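Local structure of putative aminomethyltransferase (Leptospirillum rubarum, 3TTG) at residues V26-I31 against G212-D217; K34-F39 against D206-K211. The protein is a putative aminomethyltransferase related to the glycine cleavage T-protein and probably binds folate, though its own reaction is not established. All coordinates share one frame; numbering follows the deposited sequence.

Contact 1: residues V26-I31 against G212-D217; sequences VSDTRI and GGVLLD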
ATOM      1  N   VAL A  26      -0.883  20.012   6.683  1.00 37.17           N
ATOM      2  CA  VAL A  26      -0.845  18.584   7.112  1.00 35.03           C
ATOM      3  C   VAL A  26      -0.548  18.431   8.589  1.00 37.97           C
ATOM      4  O   VAL A  26      -0.192  17.325   9.026  1.00 37.48           O
ATOM      5  CB  VAL A  26       0.196  17.822   6.280  1.00 38.44           C
ATOM      6  CG1 VAL A  26      -0.250  17.769   4.829  1.00 39.12           C
ATOM      7  CG2 VAL A  26       1.586  18.448   6.407  1.00 38.24           C
ATOM      8  N   SER A  27      -0.699  19.527   9.380  1.00 35.29           N
ATOM      9  CA  SER A  27      -0.457  19.470  10.823  1.00 38.92           C
ATOM     10  C   SER A  27      -1.353  18.434  11.543  1.00 45.51           C
ATOM     11  O   SER A  27      -0.980  17.947  12.607  1.00 45.72           O
ATOM     12  CB  SER A  27      -0.666  20.849  11.465  1.00 43.23           C
ATOM     13  OG  SER A  27      -2.046  21.157  11.509  1.00 52.72           O
ATOM     14  N   ASP A  28      -2.535  18.144  11.004  1.00 42.99           N
ATOM     15  CA  ASP A  28      -3.445  17.196  11.653  1.00 43.13           C
ATOM     16  C   ASP A  28      -3.010  15.711  11.472  1.00 41.61           C
ATOM     17  O   ASP A  28      -3.643  14.863  12.091  1.00 40.83           O
ATOM     18  CB  ASP A  28      -4.899  17.388  11.209  1.00 46.24           C
ATOM     19  CG  ASP A  28      -5.130  17.259   9.729  1.00 54.80           C
ATOM     20  OD1 ASP A  28      -4.129  17.154   8.985  1.00 55.44           O
ATOM     21  OD2 ASP A  28      -6.275  17.488   9.295  1.00 63.15           O
ATOM     22  N   THR A  29      -1.894  15.379  10.750  1.00 34.05           N
ATOM     23  CA  THR A  29      -1.442  13.968  10.780  1.00 33.30           C
ATOM     24  C   THR A  29      -0.972  13.639  12.194  1.00 38.02           C
ATOM     25  O   THR A  29      -1.075  12.497  12.639  1.00 35.97           O
ATOM     26  CB  THR A  29      -0.365  13.675   9.762  1.00 37.34           C
ATOM     27  OG1 THR A  29       0.860  14.306  10.145  1.00 34.35           O
ATOM     28  CG2 THR A  29      -0.796  14.015   8.334  1.00 33.15           C
ATOM     29  N   ARG A  30      -0.544  14.675  12.959  1.00 35.88           N
ATOM     30  CA  ARG A  30      -0.090  14.488  14.353  1.00 36.64           C
ATOM     31  C   ARG A  30      -1.141  13.756  15.195  1.00 40.15           C
ATOM     32  O   ARG A  30      -0.810  12.842  15.954  1.00 39.66           O
ATOM     33  CB  ARG A  30       0.210  15.853  15.003  1.00 39.69           C
ATOM     34  CG  ARG A  30       1.407  16.562  14.399  1.00 54.83           C
ATOM     35  CD  ARG A  30       1.517  17.963  15.000  1.00 56.48           C
ATOM     36  NE  ARG A  30       2.560  18.807  14.397  1.00 52.19           N
ATOM     37  CZ  ARG A  30       3.860  18.786  14.714  1.00 61.02           C
ATOM     38  NH1 ARG A  30       4.333  17.885  15.562  1.00 45.09           N
ATOM     39  NH2 ARG A  30       4.701  19.644  14.153  1.00 59.64           N
ATOM     40  N   ILE A  31      -2.423  14.110  15.000  1.00 36.73           N
ATOM     41  CA  ILE A  31      -3.521  13.474  15.730  1.00 35.91           C
ATOM     42  C   ILE A  31      -3.658  12.037  15.251  1.00 38.02           C
ATOM     43  O   ILE A  31      -3.888  11.134  16.062  1.00 38.95           O
ATOM     44  CB  ILE A  31      -4.829  14.282  15.549  1.00 40.07           C
ATOM     45  CG1 ILE A  31      -4.670  15.730  16.080  1.00 41.06           C
ATOM     46  CG2 ILE A  31      -6.029  13.582  16.221  1.00 41.98           C
ATOM     47  CD1 ILE A  31      -5.823  16.687  15.524  1.00 43.73           C
ATOM     48  N   GLY A 212     -11.496  12.134  20.154  1.00 56.75           N
ATOM     49  CA  GLY A 212     -10.408  12.960  19.647  1.00 54.53           C
ATOM     50  C   GLY A 212      -9.551  12.459  18.502  1.00 52.60           C
ATOM     51  O   GLY A 212      -8.379  12.846  18.388  1.00 51.72           O
ATOM     52  N   GLY A 213     -10.134  11.693  17.598  1.00 46.18           N
ATOM     53  CA  GLY A 213      -9.446  11.298  16.381  1.00 43.82           C
ATOM     54  C   GLY A 213      -9.577  12.438  15.390  1.00 44.73           C
ATOM     55  O   GLY A 213     -10.115  13.488  15.738  1.00 41.64           O
ATOM     56  N   VAL A 214      -9.180  12.234  14.132  1.00 39.97           N
ATOM     57  CA  VAL A 214      -9.277  13.289  13.129  1.00 37.81           C
ATOM     58  C   VAL A 214      -9.794  12.757  11.811  1.00 41.05           C
ATOM     59  O   VAL A 214      -9.414  11.679  11.364  1.00 38.18           O
ATOM     60  CB  VAL A 214      -7.876  13.983  12.959  1.00 40.65           C
ATOM     61  CG1 VAL A 214      -6.783  13.024  12.508  1.00 38.20           C
ATOM     62  CG2 VAL A 214      -7.942  15.241  12.073  1.00 41.64           C
ATOM     63  N   LEU A 215     -10.608  13.567  11.153  1.00 41.58           N
ATOM     64  CA  LEU A 215     -11.086  13.293   9.816  1.00 41.33           C
ATOM     65  C   LEU A 215     -10.033  13.848   8.863  1.00 42.54           C
ATOM     66  O   LEU A 215      -9.802  15.058   8.792  1.00 41.53           O
ATOM     67  CB  LEU A 215     -12.461  13.914   9.598  1.00 43.08           C
ATOM     68  CG  LEU A 215     -13.154  13.624   8.273  1.00 48.12           C
ATOM     69  CD1 LEU A 215     -13.331  12.136   8.028  1.00 49.16           C
ATOM     70  CD2 LEU A 215     -14.522  14.307   8.213  1.00 50.89           C
ATOM     71  N   LEU A 216      -9.358  12.964   8.171  1.00 35.40           N
ATOM     72  CA  LEU A 216      -8.294  13.337   7.227  1.00 34.19           C
ATOM     73  C   LEU A 216      -8.888  13.641   5.845  1.00 43.29           C
ATOM     74  O   LEU A 216      -9.806  12.964   5.393  1.00 45.59           O
ATOM     75  CB  LEU A 216      -7.301  12.185   7.120  1.00 33.06           C
ATOM     76  CG  LEU A 216      -6.496  11.798   8.395  1.00 38.38           C
ATOM     77  CD1 LEU A 216      -5.736  10.483   8.189  1.00 37.18           C
ATOM     78  CD2 LEU A 216      -5.502  12.876   8.774  1.00 40.14           C
ATOM     79  N   ASP A 217      -8.371  14.643   5.186  1.00 38.38           N
ATOM     80  CA  ASP A 217      -8.688  14.918   3.795  1.00 36.65           C
ATOM     81  C   ASP A 217      -7.625  14.136   2.961  1.00 37.71           C
ATOM     82  O   ASP A 217      -6.685  13.555   3.539  1.00 35.68           O
ATOM     83  CB  ASP A 217      -8.740  16.468   3.529  1.00 38.37           C
ATOM     84  CG  ASP A 217      -7.430  17.220   3.554  1.00 48.22           C
ATOM     85  OD1 ASP A 217      -6.365  16.581   3.835  1.00 45.31           O
ATOM     86  OD2 ASP A 217      -7.467  18.461   3.448  1.00 60.22           O
TER
HETATM   87  O   HOH W   1      -7.282  16.776   7.227  1.00 46.14           O

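Contact 2: residues K34-F39 against D206-K211; sequences KKFGLF and DFTSNK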
ATOM      1  N   LYS A  34      -0.988   9.853  16.915  1.00 40.10           N
ATOM      2  CA  LYS A  34      -1.155   9.690  18.360  1.00 40.79           C
ATOM      3  C   LYS A  34      -2.465   8.959  18.720  1.00 43.85           C
ATOM      4  O   LYS A  34      -2.493   8.236  19.703  1.00 43.68           O
ATOM      5  CB  LYS A  34      -1.125  11.080  19.027  1.00 43.58           C
ATOM      6  CG  LYS A  34      -0.806  11.062  20.523  1.00 73.54           C
ATOM      7  CD  LYS A  34      -1.272  12.343  21.260  1.00 86.68           C
ATOM      8  CE  LYS A  34      -2.506  12.142  22.121  1.00 85.82           C
ATOM      9  NZ  LYS A  34      -3.031  13.435  22.652  1.00 94.02           N
ATOM     10  N   LYS A  35      -3.553   9.227  17.998  1.00 39.60           N
ATOM     11  CA  LYS A  35      -4.861   8.603  18.259  1.00 39.11           C
ATOM     12  C   LYS A  35      -5.300   7.788  17.044  1.00 40.08           C
ATOM     13  O   LYS A  35      -5.010   6.587  16.945  1.00 40.55           O
ATOM     14  CB  LYS A  35      -5.881   9.690  18.649  1.00 41.12           C
ATOM     15  CG  LYS A  35      -5.458  10.422  19.951  1.00 50.02           C
ATOM     16  CD  LYS A  35      -6.607  10.994  20.749  1.00 69.59           C
ATOM     17  CE  LYS A  35      -6.187  12.167  21.602  1.00 88.68           C
ATOM     18  NZ  LYS A  35      -7.331  12.788  22.324  1.00106.89           N
ATOM     19  N   PHE A  36      -6.023   8.396  16.139  1.00 36.87           N
ATOM     20  CA  PHE A  36      -6.437   7.720  14.916  1.00 37.17           C
ATOM     21  C   PHE A  36      -6.927   8.739  13.927  1.00 38.82           C
ATOM     22  O   PHE A  36      -7.312   9.851  14.304  1.00 37.45           O
ATOM     23  CB  PHE A  36      -7.512   6.611  15.143  1.00 38.46           C
ATOM     24  CG  PHE A  36      -8.887   7.130  15.512  1.00 41.41           C
ATOM     25  CD1 PHE A  36      -9.828   7.417  14.530  1.00 46.05           C
ATOM     26  CD2 PHE A  36      -9.216   7.385  16.829  1.00 46.90           C
ATOM     27  CE1 PHE A  36     -11.074   7.933  14.874  1.00 48.61           C
ATOM     28  CE2 PHE A  36     -10.457   7.911  17.162  1.00 51.44           C
ATOM     29  CZ  PHE A  36     -11.380   8.156  16.184  1.00 49.30           C
ATOM     30  N   GLY A  37      -6.868   8.333  12.672  1.00 35.14           N
ATOM     31  CA  GLY A  37      -7.308   9.124  11.553  1.00 33.72           C
ATOM     32  C   GLY A  37      -8.334   8.331  10.801  1.00 36.71           C
ATOM     33  O   GLY A  37      -8.216   7.113  10.667  1.00 34.13           O
ATOM     34  N   LEU A  38      -9.297   9.033  10.260  1.00 35.82           N
ATOM     35  CA  LEU A  38     -10.401   8.500   9.455  1.00 34.66           C
ATOM     36  C   LEU A  38     -10.333   9.124   8.072  1.00 36.92           C
ATOM     37  O   LEU A  38     -10.142  10.346   7.956  1.00 37.01           O
ATOM     38  CB  LEU A  38     -11.680   8.884  10.211  1.00 37.99           C
ATOM     39  CG  LEU A  38     -13.005   8.604   9.595  1.00 44.03           C
ATOM     40  CD1 LEU A  38     -13.180   7.137   9.316  1.00 44.89           C
ATOM     41  CD2 LEU A  38     -14.077   9.070  10.492  1.00 47.47           C
ATOM     42  N   PHE A  39     -10.461   8.293   7.004  1.00 32.90           N
ATOM     43  CA  PHE A  39     -10.391   8.749   5.628  1.00 31.86           C
ATOM     44  C   PHE A  39     -11.440   8.082   4.763  1.00 34.00           C
ATOM     45  O   PHE A  39     -11.551   6.851   4.776  1.00 31.55           O
ATOM     46  CB  PHE A  39      -8.980   8.474   5.056  1.00 32.33           C
ATOM     47  CG  PHE A  39      -8.822   8.881   3.611  1.00 33.12           C
ATOM     48  CD1 PHE A  39      -8.931  10.217   3.232  1.00 35.61           C
ATOM     49  CD2 PHE A  39      -8.544   7.936   2.629  1.00 32.78           C
ATOM     50  CE1 PHE A  39      -8.769  10.595   1.903  1.00 36.43           C
ATOM     51  CE2 PHE A  39      -8.377   8.317   1.301  1.00 34.50           C
ATOM     52  CZ  PHE A  39      -8.520   9.635   0.935  1.00 35.49           C
ATOM     53  N   ASP A 206     -19.401  10.681  15.319  1.00 61.02           N
ATOM     54  CA  ASP A 206     -19.617  10.762  16.769  1.00 61.85           C
ATOM     55  C   ASP A 206     -18.379  10.252  17.511  1.00 62.46           C
ATOM     56  O   ASP A 206     -17.855  10.933  18.384  1.00 62.37           O
ATOM     57  CB  ASP A 206     -20.848   9.934  17.212  1.00 66.10           C
ATOM     58  CG  ASP A 206     -22.201  10.377  16.653  1.00 78.01           C
ATOM     59  OD1 ASP A 206     -22.303  11.538  16.187  1.00 78.72           O
ATOM     60  OD2 ASP A 206     -23.166   9.565  16.706  1.00 80.88           O
ATOM     61  N   PHE A 207     -17.885   9.078  17.120  1.00 57.08           N
ATOM     62  CA  PHE A 207     -16.713   8.478  17.744  1.00 56.07           C
ATOM     63  C   PHE A 207     -15.500   9.371  17.602  1.00 60.83           C
ATOM     64  O   PHE A 207     -14.759   9.544  18.562  1.00 60.60           O
ATOM     65  CB  PHE A 207     -16.408   7.088  17.167  1.00 57.10           C
ATOM     66  CG  PHE A 207     -15.506   6.292  18.071  1.00 58.35           C
ATOM     67  CD1 PHE A 207     -16.029   5.531  19.101  1.00 63.02           C
ATOM     68  CD2 PHE A 207     -14.133   6.359  17.935  1.00 58.88           C
ATOM     69  CE1 PHE A 207     -15.190   4.812  19.952  1.00 63.43           C
ATOM     70  CE2 PHE A 207     -13.297   5.636  18.780  1.00 61.57           C
ATOM     71  CZ  PHE A 207     -13.831   4.849  19.775  1.00 60.23           C
ATOM     72  N   THR A 208     -15.321   9.976  16.431  1.00 58.43           N
ATOM     73  CA  THR A 208     -14.197  10.877  16.166  1.00 57.89           C
ATOM     74  C   THR A 208     -14.249  12.097  17.076  1.00 63.19           C
ATOM     75  O   THR A 208     -13.251  12.401  17.720  1.00 63.69           O
ATOM     76  CB  THR A 208     -14.174  11.283  14.669  1.00 61.79           C
ATOM     77  OG1 THR A 208     -13.757  10.148  13.920  1.00 60.63           O
ATOM     78  CG2 THR A 208     -13.235  12.389  14.387  1.00 61.17           C
ATOM     79  N   SER A 209     -15.393  12.781  17.123  1.00 60.05           N
ATOM     80  CA  SER A 209     -15.580  13.975  17.938  1.00 61.39           C
ATOM     81  C   SER A 209     -15.435  13.674  19.459  1.00 68.13           C
ATOM     82  O   SER A 209     -14.901  14.501  20.197  1.00 68.23           O
ATOM     83  CB  SER A 209     -16.961  14.576  17.662  1.00 65.26           C
ATOM     84  OG  SER A 209     -17.229  15.695  18.489  1.00 79.04           O
ATOM     85  N   ASN A 210     -15.913  12.503  19.910  1.00 65.33           N
ATOM     86  CA  ASN A 210     -15.879  12.134  21.328  1.00 65.91           C
ATOM     87  C   ASN A 210     -14.514  11.661  21.786  1.00 66.22           C
ATOM     88  O   ASN A 210     -14.091  12.025  22.878  1.00 66.41           O
ATOM     89  CB  ASN A 210     -16.908  11.035  21.623  1.00 65.64           C
ATOM     90  CG  ASN A 210     -18.342  11.499  21.499  1.00 86.71           C
ATOM     91  OD1 ASN A 210     -18.657  12.692  21.549  1.00 82.55           O
ATOM     92  ND2 ASN A 210     -19.248  10.561  21.356  1.00 83.38           N
ATOM     93  N   LYS A 211     -13.851  10.836  20.982  1.00 57.97           N
ATOM     94  CA  LYS A 211     -12.561  10.232  21.328  1.00 56.88           C
ATOM     95  C   LYS A 211     -11.317  10.939  20.709  1.00 60.76           C
ATOM     96  O   LYS A 211     -10.213  10.397  20.787  1.00 60.94           O
ATOM     97  CB  LYS A 211     -12.583   8.751  20.907  1.00 57.85           C
ATOM     98  CG  LYS A 211     -13.771   7.997  21.541  1.00 68.11           C
ATOM     99  CD  LYS A 211     -13.600   7.762  23.041  1.00 78.13           C
ATOM    100  CE  LYS A 211     -14.738   6.971  23.644  1.00 83.08           C
ATOM    101  NZ  LYS A 211     -14.494   6.666  25.084  1.00 95.32           N
TER

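Contact 1: residues V26-I31 against G212-D217
V214 and L216 lie on the same side of the D28 carboxylate plane, while a water sits beyond one of its oxygens. V214 CG2 approaches obliquely, 3.9 Å from D28 OD2, and the two side chains meet at about a right angle; L216 CD2 lies more squarely beneath the group, 4.5 Å from D28 OD1. The water, tilted out of the plane, accepts from D217 N at 3.1 Å and gives a weak bond to L215 O, but its 2.4 Å separation from D28 OD2 is too short to trust in detail. The stronger partner of D28 is S220, whose OG bonds OD1. Further along, I31 CG2 reaches the carbonyl of G212, 3.3 Å from its O, and packs 3.8 Å from V214 CB. With chi1 of V214 at 60°, CG1 is turned beneath the start of helix 29-34, 3.7 Å from D28 O, and CG2 is left for the aspartate. A type I turn, V26 to T29, leads into that helix, which here covers the edge strand 214-215 of the mixed sheet in the folate-binding domain. D217 N-caps helix 218-227, its OD1 accepting from S220 N, and T29 OG1 bonds E227 of the same helix. No hydrogen bond joins the two segments directly: apolar contact holds I31 to V214, and the water lies between the polar groups. D28 OD2 and D217 OD1 are 5.5 Å apart, a like-charge pair that the nearby helix N-terminus and the serines probably make tolerable.

Contact 2: residues K34-F39 against D206-K211
The last turns of helix 197-211 run past the chain entering strand 37-39, with L38 CA 8.1 Å from T208 CA, a spacing filled by side chains. The arrangement is helix-on-sheet packing: helix 197-211 is the connection of a beta-alpha-beta crossover between the parallel strands 187-193 and 214-215 of the mixed sheet in the folate-binding domain. F36 makes the largest share of the contact. Its chi1 of 71° sets the ring between backbone N and carbonyl carbon and aims it at the helix, where T208 OG1 meets its edge at CE1, 3.6 Å away. K211 CB stands at the same ring's edge, 4.4 Å from CE2. F36 CZ in turn comes to the edge of the F207 ring, 3.7 Å from CD2. The two phenylalanines meet obliquely, centroids 5.9 Å apart and planes at 47°, so they form neither a stack nor a T-shaped pair. One face of the F207 ring is covered by K211, whose CG lies 3.5 Å above the plane of F207, toward the rim. V148 of helix 145-152 touches both phenylalanines and extends the apolar cluster. Cutting the F36 ring back to an alanine is likely to open a gap between strand and helix, leaving the F207 edge and T208 without their aromatic neighbour. T208 OG1 makes its hydrogen bond within the helix, to L204 O, and so presents a satisfied hydroxyl to the apolar atoms around it. At the helix end, K35 extends its chain alongside the last turn, placing CD 3.7 Å from K211 O. Toward the sheet interior, L38 CD2 rests 3.6 Å from T208 OG1.

Contacts 1 and 2 lie side by side, their centres 8 Å apart, within the folate-binding domain. Along the chain the order is 26-31, 34-39, 206-211, 212-217, so contact 2 is nested in the loop closed by contact 1. Helix 29-34 runs into strand 37-39, and helix 197-211 into strand 214-215. The two strands are parallel neighbours at one margin of the mixed sheet, joined by probable hydrogen bonds from L216 N to L38 O (2.7 Å) and from L38 N to V214 O (2.9 Å). Two helix-strand units distant in sequence are thus paired, each helix packing against the other unit's chain, which joins the early chain to the later part of the domain.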